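PDB 1VKF: glycerol uptake operon antiterminator-related protein from Thermotoga maritima, which is of unproven function but, as a TIM-barrel relative of glycerol-3-phosphate responsive antiterminators, probably takes part in regulating transcription of glycerol-uptake genes. Local coordinates for residues K39-I42 / L43-K46; H48-I51 / L52-G56; D113-A116 / V117-G120. All coordinates share one frame; numbering follows the deposited sequence. Where two conformers were deposited one is given.

Contact 1. Residues K39-I42 / L43-K46; sequences KSDI and LNLK
The carboxylate of Asp41 and the amide of Asn44 meet obliquely, their planes 84° apart. Asn44 ND2 approaches Asp41 OD1 on its syn lone pair, 3.0 Å away; the oxygen lies close to the amide plane, and the bond is fairly straight at 160°; a second bond from ND2 to OD2 is long and weak. With CG held between the backbone N and the carbonyl carbon (chi1 70°), the carboxylate of Asp41 folds back over the following turn. There OD1 also takes weak bonds from the backbone, 3.0 Å from Leu43 N and 3.0 Å from Asn44 N. The first of these closes an Asx turn. Asn44 N also donates to Asp41 O at 3.1 Å, from well above the carbonyl plane, completing a type I turn over residues 41-44. Without this carboxylate, as with an alanine here, the amide of Asn44 would probably lose its mate and be free to turn, and the bend would lose part of its hold. Water 1 accepts from Lys46 N and donates to Ile42 O, bridging the turn to the start of helix 45-54. Ser40 OG lies 3.3 Å from Leu45 CA and is hydrogen-bonded to His48. The turn carries strand 34-41 into helix 45-54: Ser40 and Ile42 pair through their backbones with Asn67, while Leu45 packs on Val79 and Ala82 of helix 73-82.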
ATOM      1  N   LYS A  39      -9.283  -4.841  -0.708  1.00 11.30           N
ATOM      2  CA  LYS A  39     -10.175  -5.695  -1.480  1.00 12.86           C
ATOM      3  C   LYS A  39     -11.375  -4.897  -1.947  1.00 11.00           C
ATOM      4  O   LYS A  39     -11.944  -4.082  -1.218  1.00  8.95           O
ATOM      5  CB  LYS A  39     -10.650  -6.871  -0.601  1.00 15.25           C
ATOM      6  CG  LYS A  39     -11.515  -7.926  -1.318  1.00 20.69           C
ATOM      7  CD  LYS A  39     -11.996  -9.034  -0.355  1.00 30.01           C
ATOM      8  CE  LYS A  39     -12.735 -10.105  -1.138  1.00 32.64           C
ATOM      9  NZ  LYS A  39     -13.000 -11.299  -0.308  1.00 41.45           N
ATOM     10  N   SER A  40     -11.795  -5.166  -3.166  1.00  8.86           N
ATOM     11  CA  SER A  40     -13.029  -4.605  -3.670  1.00  8.10           C
ATOM     12  C   SER A  40     -13.447  -5.482  -4.842  1.00  8.22           C
ATOM     13  O   SER A  40     -12.962  -6.609  -4.991  1.00  7.87           O
ATOM     14  CB  SER A  40     -12.835  -3.099  -4.094  1.00  8.21           C
ATOM     15  OG  SER A  40     -14.063  -2.506  -4.532  1.00  8.98           O
ATOM     16  N   ASP A  41     -14.279  -4.940  -5.712  1.00  8.89           N
ATOM     17  CA  ASP A  41     -14.663  -5.633  -6.962  1.00  8.53           C
ATOM     18  C   ASP A  41     -14.977  -4.566  -8.012  1.00  9.55           C
ATOM     19  O   ASP A  41     -15.241  -3.405  -7.695  1.00  7.28           O
ATOM     20  CB  ASP A  41     -15.759  -6.690  -6.756  1.00  9.52           C
ATOM     21  CG  ASP A  41     -17.120  -6.120  -6.424  1.00 15.21           C
ATOM     22  OD1 ASP A  41     -17.727  -5.418  -7.253  1.00 11.74           O
ATOM     23  OD2 ASP A  41     -17.642  -6.380  -5.351  1.00 22.75           O
ATOM     24  N   ILE A  42     -14.997  -5.010  -9.249  0.50  8.31           N
ATOM     25  CA  ILE A  42     -15.083  -4.111 -10.356  0.50  8.94           C
ATOM     26  C   ILE A  42     -16.437  -3.393 -10.439  0.50  8.29           C
ATOM     27  O   ILE A  42     -16.504  -2.259 -10.929  0.50 10.48           O
ATOM     28  CB  ILE A  42     -14.749  -4.903 -11.636  0.50 11.49           C
ATOM     29  CG1 ILE A  42     -14.408  -3.958 -12.756  0.50  9.24           C
ATOM     30  CG2 ILE A  42     -15.913  -5.800 -12.036  0.50  8.96           C
ATOM     31  CD1 ILE A  42     -13.847  -4.706 -13.976  0.50  9.84           C
ATOM     32  N   LEU A  43     -17.477  -4.010  -9.892  1.00  8.46           N
ATOM     33  CA  LEU A  43     -18.836  -3.482  -9.973  1.00  6.40           C
ATOM     34  C   LEU A  43     -18.967  -2.406  -8.915  1.00  6.38           C
ATOM     35  O   LEU A  43     -19.806  -1.528  -9.079  1.00  9.21           O
ATOM     36  CB  LEU A  43     -19.846  -4.602  -9.696  1.00  6.29           C
ATOM     37  CG  LEU A  43     -19.794  -5.779 -10.725  1.00  7.81           C
ATOM     38  CD1 LEU A  43     -20.735  -6.949 -10.340  1.00 14.09           C
ATOM     39  CD2 LEU A  43     -20.208  -5.216 -12.011  1.00 16.95           C
ATOM     40  N   ASN A  44     -18.249  -2.554  -7.819  1.00  6.84           N
ATOM     41  CA  ASN A  44     -18.518  -1.679  -6.664  1.00 11.39           C
ATOM     42  C   ASN A  44     -17.401  -0.758  -6.255  1.00  8.97           C
ATOM     43  O   ASN A  44     -17.596   0.015  -5.274  1.00 10.40           O
ATOM     44  CB  ASN A  44     -18.947  -2.510  -5.469  1.00  6.90           C
ATOM     45  CG  ASN A  44     -20.326  -3.189  -5.647  1.00 14.32           C
ATOM     46  OD1 ASN A  44     -21.353  -2.592  -5.404  1.00 13.78           O
ATOM     47  ND2 ASN A  44     -20.318  -4.407  -6.095  1.00  7.71           N
ATOM     48  N   LEU A  45     -16.258  -0.782  -6.970  1.00  8.42           N
ATOM     49  CA  LEU A  45     -15.080  -0.073  -6.550  1.00 10.47           C
ATOM     50  C   LEU A  45     -15.384   1.431  -6.485  1.00  8.25           C
ATOM     51  O   LEU A  45     -14.996   2.126  -5.540  1.00  8.33           O
ATOM     52  CB  LEU A  45     -13.952  -0.313  -7.528  1.00  8.64           C
ATOM     53  CG  LEU A  45     -12.664   0.459  -7.250  1.00  7.07           C
ATOM     54  CD1 LEU A  45     -12.030   0.144  -5.943  1.00  9.34           C
ATOM     55  CD2 LEU A  45     -11.697   0.282  -8.422  1.00 10.53           C
ATOM     56  N   LYS A  46     -16.118   1.928  -7.473  1.00  9.99           N
ATOM     57  CA  LYS A  46     -16.403   3.354  -7.510  1.00 11.78           C
ATOM     58  C   LYS A  46     -17.225   3.795  -6.282  1.00  8.42           C
ATOM     59  O   LYS A  46     -17.006   4.873  -5.738  1.00  8.68           O
ATOM     60  CB  LYS A  46     -17.140   3.710  -8.801  1.00 13.78           C
ATOM     61  CG  LYS A  46     -17.277   5.247  -8.983  1.00 25.93           C
ATOM     62  CD  LYS A  46     -18.120   5.617 -10.218  1.00 32.79           C
ATOM     63  CE  LYS A  46     -17.902   7.081 -10.592  1.00 40.96           C
ATOM     64  NZ  LYS A  46     -16.538   7.305 -11.162  1.00 40.93           N
TER
HETATM   65  O   HOH W   1     -16.618   0.419  -9.957  1.00 22.30           O

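Contact 2. Residues H48-I51 / L52-G56; sequences HLKI and LKDRG
Lys50 and Asp54, one helical turn apart, cross at a slant on the outer side of helix 45-54. The lysine chain leaves with CG anti to its own backbone N (chi1 172°) and runs extended until the last bond, where a bend at chi4 (43°) brings the ammonium back to the carboxylate. NZ meets Asp54 OD2 on its syn lone pair at 2.8 Å, with a weaker bond to OD1 at 3.2 Å, so one ammonium spans both oxygens. Lower down the chain, Lys50 CG lies 3.6 Å from Asp54 OD2. Arg55 rises beside Ile51: its CG is 3.6 Å from Ile51 O, and its NE passes Ile51 CG2 at 4.2 Å, while NH1 bonds to Gly28 O. Lys53 bends at chi2 and chi3, its CG 3.2 Å from Leu49 O, and ends at Asp85 and Lys57 O. Leu49 and Leu52 turn instead to Val59 of strand 58-62, under the helix. Gly56, at positive phi, ends the helix in a Schellman motif, with Gly56 N donating to Lys53 O at 2.9 Å. Both carboxylate oxygens of Asp54 lie close to Lys50 O at this carboxyl end of the helix, where an anion is likely to be disfavoured; the ammonium of Lys50 would probably offset that penalty and tie together two exposed side chains above an apolar inner face.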
ATOM      1  N   HIS A  48     -17.271   2.253  -3.307  1.00 10.16           N
ATOM      2  CA  HIS A  48     -16.349   2.135  -2.179  1.00  9.53           C
ATOM      3  C   HIS A  48     -15.460   3.361  -2.101  1.00  6.73           C
ATOM      4  O   HIS A  48     -15.277   3.950  -1.005  1.00  8.19           O
ATOM      5  CB  HIS A  48     -15.523   0.856  -2.273  1.00 10.05           C
ATOM      6  CG  HIS A  48     -16.334  -0.395  -2.138  1.00  8.68           C
ATOM      7  ND1 HIS A  48     -15.844  -1.628  -2.531  1.00 11.12           N
ATOM      8  CD2 HIS A  48     -17.574  -0.623  -1.636  1.00 10.60           C
ATOM      9  CE1 HIS A  48     -16.748  -2.558  -2.277  1.00 15.55           C
ATOM     10  NE2 HIS A  48     -17.805  -1.978  -1.727  1.00 12.87           N
ATOM     11  N   LEU A  49     -14.891   3.765  -3.229  1.00  6.59           N
ATOM     12  CA  LEU A  49     -14.038   4.938  -3.257  1.00  8.60           C
ATOM     13  C   LEU A  49     -14.762   6.248  -2.915  1.00  9.30           C
ATOM     14  O   LEU A  49     -14.207   7.093  -2.209  1.00  8.88           O
ATOM     15  CB  LEU A  49     -13.334   5.101  -4.589  1.00  9.11           C
ATOM     16  CG  LEU A  49     -12.299   3.972  -4.836  1.00 12.71           C
ATOM     17  CD1 LEU A  49     -11.828   3.942  -6.253  1.00  8.88           C
ATOM     18  CD2 LEU A  49     -11.095   4.212  -3.925  1.00 16.01           C
ATOM     19  N   LYS A  50     -15.974   6.421  -3.414  1.00  8.39           N
ATOM     20  CA  LYS A  50     -16.789   7.579  -3.044  1.00  9.23           C
ATOM     21  C   LYS A  50     -16.945   7.677  -1.517  1.00  9.71           C
ATOM     22  O   LYS A  50     -16.826   8.773  -0.972  1.00 10.23           O
ATOM     23  CB  LYS A  50     -18.169   7.493  -3.683  1.00 10.26           C
ATOM     24  CG  LYS A  50     -19.131   8.576  -3.178  1.00 13.45           C
ATOM     25  CD  LYS A  50     -20.218   8.909  -4.153  1.00 24.27           C
ATOM     26  CE  LYS A  50     -21.056  10.134  -3.681  1.00 29.45           C
ATOM     27  NZ  LYS A  50     -20.206  11.225  -3.134  1.00 26.30           N
ATOM     28  N   ILE A  51     -17.234   6.566  -0.845  1.00  7.83           N
ATOM     29  CA  ILE A  51     -17.412   6.569   0.619  1.00  8.99           C
ATOM     30  C   ILE A  51     -16.114   7.121   1.269  1.00  7.10           C
ATOM     31  O   ILE A  51     -16.152   7.969   2.175  1.00  6.84           O
ATOM     32  CB  ILE A  51     -17.788   5.180   1.179  1.00 10.30           C
ATOM     33  CG1 ILE A  51     -19.199   4.779   0.782  1.00 15.46           C
ATOM     34  CG2 ILE A  51     -17.573   5.140   2.707  1.00 16.14           C
ATOM     35  CD1 ILE A  51     -19.439   3.229   0.933  1.00 20.52           C
ATOM     36  N   LEU A  52     -14.965   6.624   0.815  1.00  7.25           N
ATOM     37  CA  LEU A  52     -13.695   6.907   1.457  1.00  6.61           C
ATOM     38  C   LEU A  52     -13.223   8.303   1.089  1.00  6.43           C
ATOM     39  O   LEU A  52     -12.716   9.043   1.946  1.00  8.26           O
ATOM     40  CB  LEU A  52     -12.655   5.873   1.039  1.00  7.65           C
ATOM     41  CG  LEU A  52     -12.936   4.450   1.572  1.00  6.14           C
ATOM     42  CD1 LEU A  52     -11.918   3.495   0.943  1.00  8.02           C
ATOM     43  CD2 LEU A  52     -12.885   4.366   3.067  1.00  9.70           C
ATOM     44  N   LYS A  53     -13.427   8.694  -0.161  1.00 10.06           N
ATOM     45  CA  LYS A  53     -13.025  10.033  -0.593  1.00 10.32           C
ATOM     46  C   LYS A  53     -13.913  11.087   0.096  1.00  9.83           C
ATOM     47  O   LYS A  53     -13.454  12.155   0.425  1.00  9.70           O
ATOM     48  CB  LYS A  53     -13.077  10.177  -2.122  1.00 13.08           C
ATOM     49  CG  LYS A  53     -12.000   9.315  -2.898  1.00 12.78           C
ATOM     50  CD  LYS A  53     -10.551   9.664  -2.542  1.00 19.34           C
ATOM     51  CE  LYS A  53     -10.223  11.138  -2.873  1.00 19.82           C
ATOM     52  NZ  LYS A  53      -8.854  11.625  -2.366  1.00 19.14           N
ATOM     53  N   ASP A  54     -15.171  10.758   0.327  1.00  6.96           N
ATOM     54  CA  ASP A  54     -16.109  11.647   1.029  1.00  8.04           C
ATOM     55  C   ASP A  54     -15.636  11.920   2.479  1.00  7.10           C
ATOM     56  O   ASP A  54     -15.952  12.991   3.036  1.00  6.37           O
ATOM     57  CB  ASP A  54     -17.507  11.046   1.045  1.00 10.68           C
ATOM     58  CG  ASP A  54     -18.310  11.347  -0.256  1.00 11.41           C
ATOM     59  OD1 ASP A  54     -17.799  12.081  -1.144  1.00 16.14           O
ATOM     60  OD2 ASP A  54     -19.447  10.909  -0.465  1.00 15.68           O
ATOM     61  N   ARG A  55     -14.957  10.956   3.076  1.00  6.33           N
ATOM     62  CA  ARG A  55     -14.361  11.092   4.418  1.00  7.51           C
ATOM     63  C   ARG A  55     -13.059  11.872   4.395  1.00  9.08           C
ATOM     64  O   ARG A  55     -12.420  12.025   5.426  1.00 13.51           O
ATOM     65  CB  ARG A  55     -14.167   9.763   5.080  1.00  9.70           C
ATOM     66  CG  ARG A  55     -15.439   9.101   5.548  1.00 10.08           C
ATOM     67  CD  ARG A  55     -15.261   7.717   5.930  1.00 17.81           C
ATOM     68  NE  ARG A  55     -16.493   7.024   6.318  1.00 21.88           N
ATOM     69  CZ  ARG A  55     -16.565   6.214   7.366  1.00 21.64           C
ATOM     70  NH1 ARG A  55     -15.516   6.062   8.147  1.00 20.20           N
ATOM     71  NH2 ARG A  55     -17.686   5.572   7.649  1.00 26.70           N
ATOM     72  N   GLY A  56     -12.653  12.365   3.231  1.00  8.58           N
ATOM     73  CA  GLY A  56     -11.474  13.191   3.122  1.00 10.27           C
ATOM     74  C   GLY A  56     -10.161  12.415   3.080  1.00 11.06           C
ATOM     75  O   GLY A  56      -9.111  12.971   3.314  1.00 11.34           O
TER

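Contact 3. Residues D113-A116 / V117-G120; sequences DSKA and VERG
Ala116, Lys115 and Val117 give up the most surface as the first turns of helix 114-127 close, and Arg119 covers two of them. Its guanidinium folds back along the helix, bent at chi3 (-62°), so that one face lies over Lys115 O and Ala116 CA, both offset toward its rim. NH2 stands 3.9 Å from Ala116 CB, and NH1 comes within 3.7 Å of Lys115 CB. Lys115 and Glu118 run side by side and point the same way. Their charged ends are too far apart for a close pair, NZ to OE2 being a long salt bridge of 3.7 Å, and water fills in: water 3 joins Ser114 OG, Lys115 NZ and Glu118 OE2, while water 4 links the same NZ to OE1. The ammonium therefore reaches each carboxylate oxygen through a water as well. Val117 CG2, set beside the backbone N, touches Asp113 O at 3.4 Å, and that same carbonyl accepts from Val117 N at 3.1 Å. Asp113 OD1 receives Ala116 N at 2.9 Å, and water 2 carries Asp113 OD1 on to Arg119 NH2, two atoms 5.0 Å apart and not in direct contact. Their opposite charges would probably still attract. The Asp113 bond is a classical N-cap, engaging an amide of the first turn that has no earlier helical carbonyl to bind. It opens the surface helix of the beta-alpha-beta unit between strands 105-110 and 131-135, a unit of the TIM-barrel type.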
ATOM      1  N   ASP A 113      13.510 -13.809   2.424  1.00  7.73           N
ATOM      2  CA  ASP A 113      14.830 -14.295   2.706  1.00  6.24           C
ATOM      3  C   ASP A 113      15.829 -13.401   2.006  1.00  7.91           C
ATOM      4  O   ASP A 113      15.444 -12.466   1.334  1.00  7.22           O
ATOM      5  CB  ASP A 113      14.954 -15.774   2.320  1.00  6.78           C
ATOM      6  CG  ASP A 113      14.618 -16.084   0.903  1.00 15.59           C
ATOM      7  OD1 ASP A 113      14.947 -15.313  -0.029  1.00 12.36           O
ATOM      8  OD2 ASP A 113      14.099 -17.207   0.627  1.00 19.56           O
ATOM      9  N   SER A 114      17.101 -13.654   2.207  1.00  7.51           N
ATOM     10  CA  SER A 114      18.140 -12.775   1.693  1.00  9.29           C
ATOM     11  C   SER A 114      18.120 -12.639   0.188  1.00 10.88           C
ATOM     12  O   SER A 114      18.354 -11.552  -0.349  1.00  9.17           O
ATOM     13  CB  SER A 114      19.521 -13.258   2.149  1.00  7.77           C
ATOM     14  OG  SER A 114      19.805 -14.525   1.556  1.00  7.64           O
ATOM     15  N   LYS A 115      17.870 -13.735  -0.510  1.00  9.01           N
ATOM     16  CA  LYS A 115      17.864 -13.695  -1.978  1.00 11.46           C
ATOM     17  C   LYS A 115      16.639 -12.910  -2.499  1.00 10.02           C
ATOM     18  O   LYS A 115      16.740 -12.182  -3.477  1.00 11.75           O
ATOM     19  CB  LYS A 115      17.912 -15.104  -2.544  1.00 11.72           C
ATOM     20  CG  LYS A 115      19.197 -15.846  -2.228  1.00 17.69           C
ATOM     21  CD  LYS A 115      20.489 -15.052  -2.565  1.00 24.32           C
ATOM     22  CE  LYS A 115      21.750 -15.942  -2.469  1.00 21.74           C
ATOM     23  NZ  LYS A 115      23.001 -15.169  -2.267  1.00 23.00           N
ATOM     24  N   ALA A 116      15.506 -13.039  -1.818  1.00 10.90           N
ATOM     25  CA  ALA A 116      14.294 -12.294  -2.200  1.00 10.97           C
ATOM     26  C   ALA A 116      14.547 -10.813  -2.027  1.00 10.62           C
ATOM     27  O   ALA A 116      14.152 -10.016  -2.866  1.00 10.64           O
ATOM     28  CB  ALA A 116      13.104 -12.727  -1.367  1.00 10.83           C
ATOM     29  N   VAL A 117      15.248 -10.448  -0.945  1.00  9.96           N
ATOM     30  CA  VAL A 117      15.570  -9.057  -0.697  1.00 10.35           C
ATOM     31  C   VAL A 117      16.568  -8.518  -1.739  1.00 11.35           C
ATOM     32  O   VAL A 117      16.385  -7.410  -2.267  1.00 12.59           O
ATOM     33  CB  VAL A 117      16.054  -8.852   0.741  1.00  9.80           C
ATOM     34  CG1 VAL A 117      16.596  -7.411   0.983  1.00 10.19           C
ATOM     35  CG2 VAL A 117      14.913  -9.111   1.703  1.00 12.01           C
ATOM     36  N   GLU A 118      17.601  -9.297  -2.041  1.00 11.74           N
ATOM     37  CA  GLU A 118      18.590  -8.899  -3.070  1.00 13.29           C
ATOM     38  C   GLU A 118      17.875  -8.626  -4.408  1.00 14.52           C
ATOM     39  O   GLU A 118      18.080  -7.600  -5.046  1.00 13.28           O
ATOM     40  CB  GLU A 118      19.651  -9.979  -3.259  1.00 14.42           C
ATOM     41  CG  GLU A 118      20.649 -10.085  -2.118  1.00 26.44           C
ATOM     42  CD  GLU A 118      21.752 -11.105  -2.400  1.00 33.77           C
ATOM     43  OE1 GLU A 118      22.016 -11.382  -3.606  1.00 32.56           O
ATOM     44  OE2 GLU A 118      22.343 -11.623  -1.419  1.00 41.36           O
ATOM     45  N   ARG A 119      17.027  -9.551  -4.820  1.00 14.33           N
ATOM     46  CA  ARG A 119      16.298  -9.402  -6.090  1.00 17.85           C
ATOM     47  C   ARG A 119      15.350  -8.207  -6.061  1.00 16.60           C
ATOM     48  O   ARG A 119      15.210  -7.499  -7.029  1.00 18.35           O
ATOM     49  CB  ARG A 119      15.462 -10.645  -6.400  1.00 20.26           C
ATOM     50  CG  ARG A 119      16.197 -11.889  -6.751  1.00 24.49           C
ATOM     51  CD  ARG A 119      15.272 -12.951  -7.348  1.00 31.43           C
ATOM     52  NE  ARG A 119      14.218 -13.380  -6.413  1.00 30.50           N
ATOM     53  CZ  ARG A 119      14.344 -14.368  -5.511  1.00 33.79           C
ATOM     54  NH1 ARG A 119      15.478 -15.052  -5.391  1.00 40.10           N
ATOM     55  NH2 ARG A 119      13.318 -14.672  -4.719  1.00 30.58           N
ATOM     56  N   GLY A 120      14.658  -8.009  -4.957  1.00 14.26           N
ATOM     57  CA  GLY A 120      13.732  -6.927  -4.803  1.00 15.30           C
ATOM     58  C   GLY A 120      14.447  -5.596  -4.873  1.00 15.08           C
ATOM     59  O   GLY A 120      13.955  -4.656  -5.486  1.00 15.11           O
TER
HETATM   60  O   HOH W   2      14.567 -16.263  -2.555  1.00 30.09           O
HETATM   61  O   HOH W   3      22.282 -14.243   0.185  1.00 48.21           O
HETATM   62  O   HOH W   4      22.989 -13.834  -4.731  1.00 51.36           O

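Contacts 1 and 2 follow one another along helix 45-54, the first where strand 34-41 turns into it and the second where it ends; their centres are 13 Å apart. They touch directly, as Ser40 OG lies 2.8 Å from His48 ND1 in a probable hydrogen bond that ties the end of the strand to the helix. Contact 3 lies on the opposite side of the chain's centre, on another beta-alpha-beta unit: its nearest atoms are about 23 Å from contact 1 and about 27 Å from contact 2. In contact 1 an aspartate holds the turn that precedes a helix and in contact 3 an aspartate caps a helix start, whereas contact 2 includes a helix end closed by a glycine.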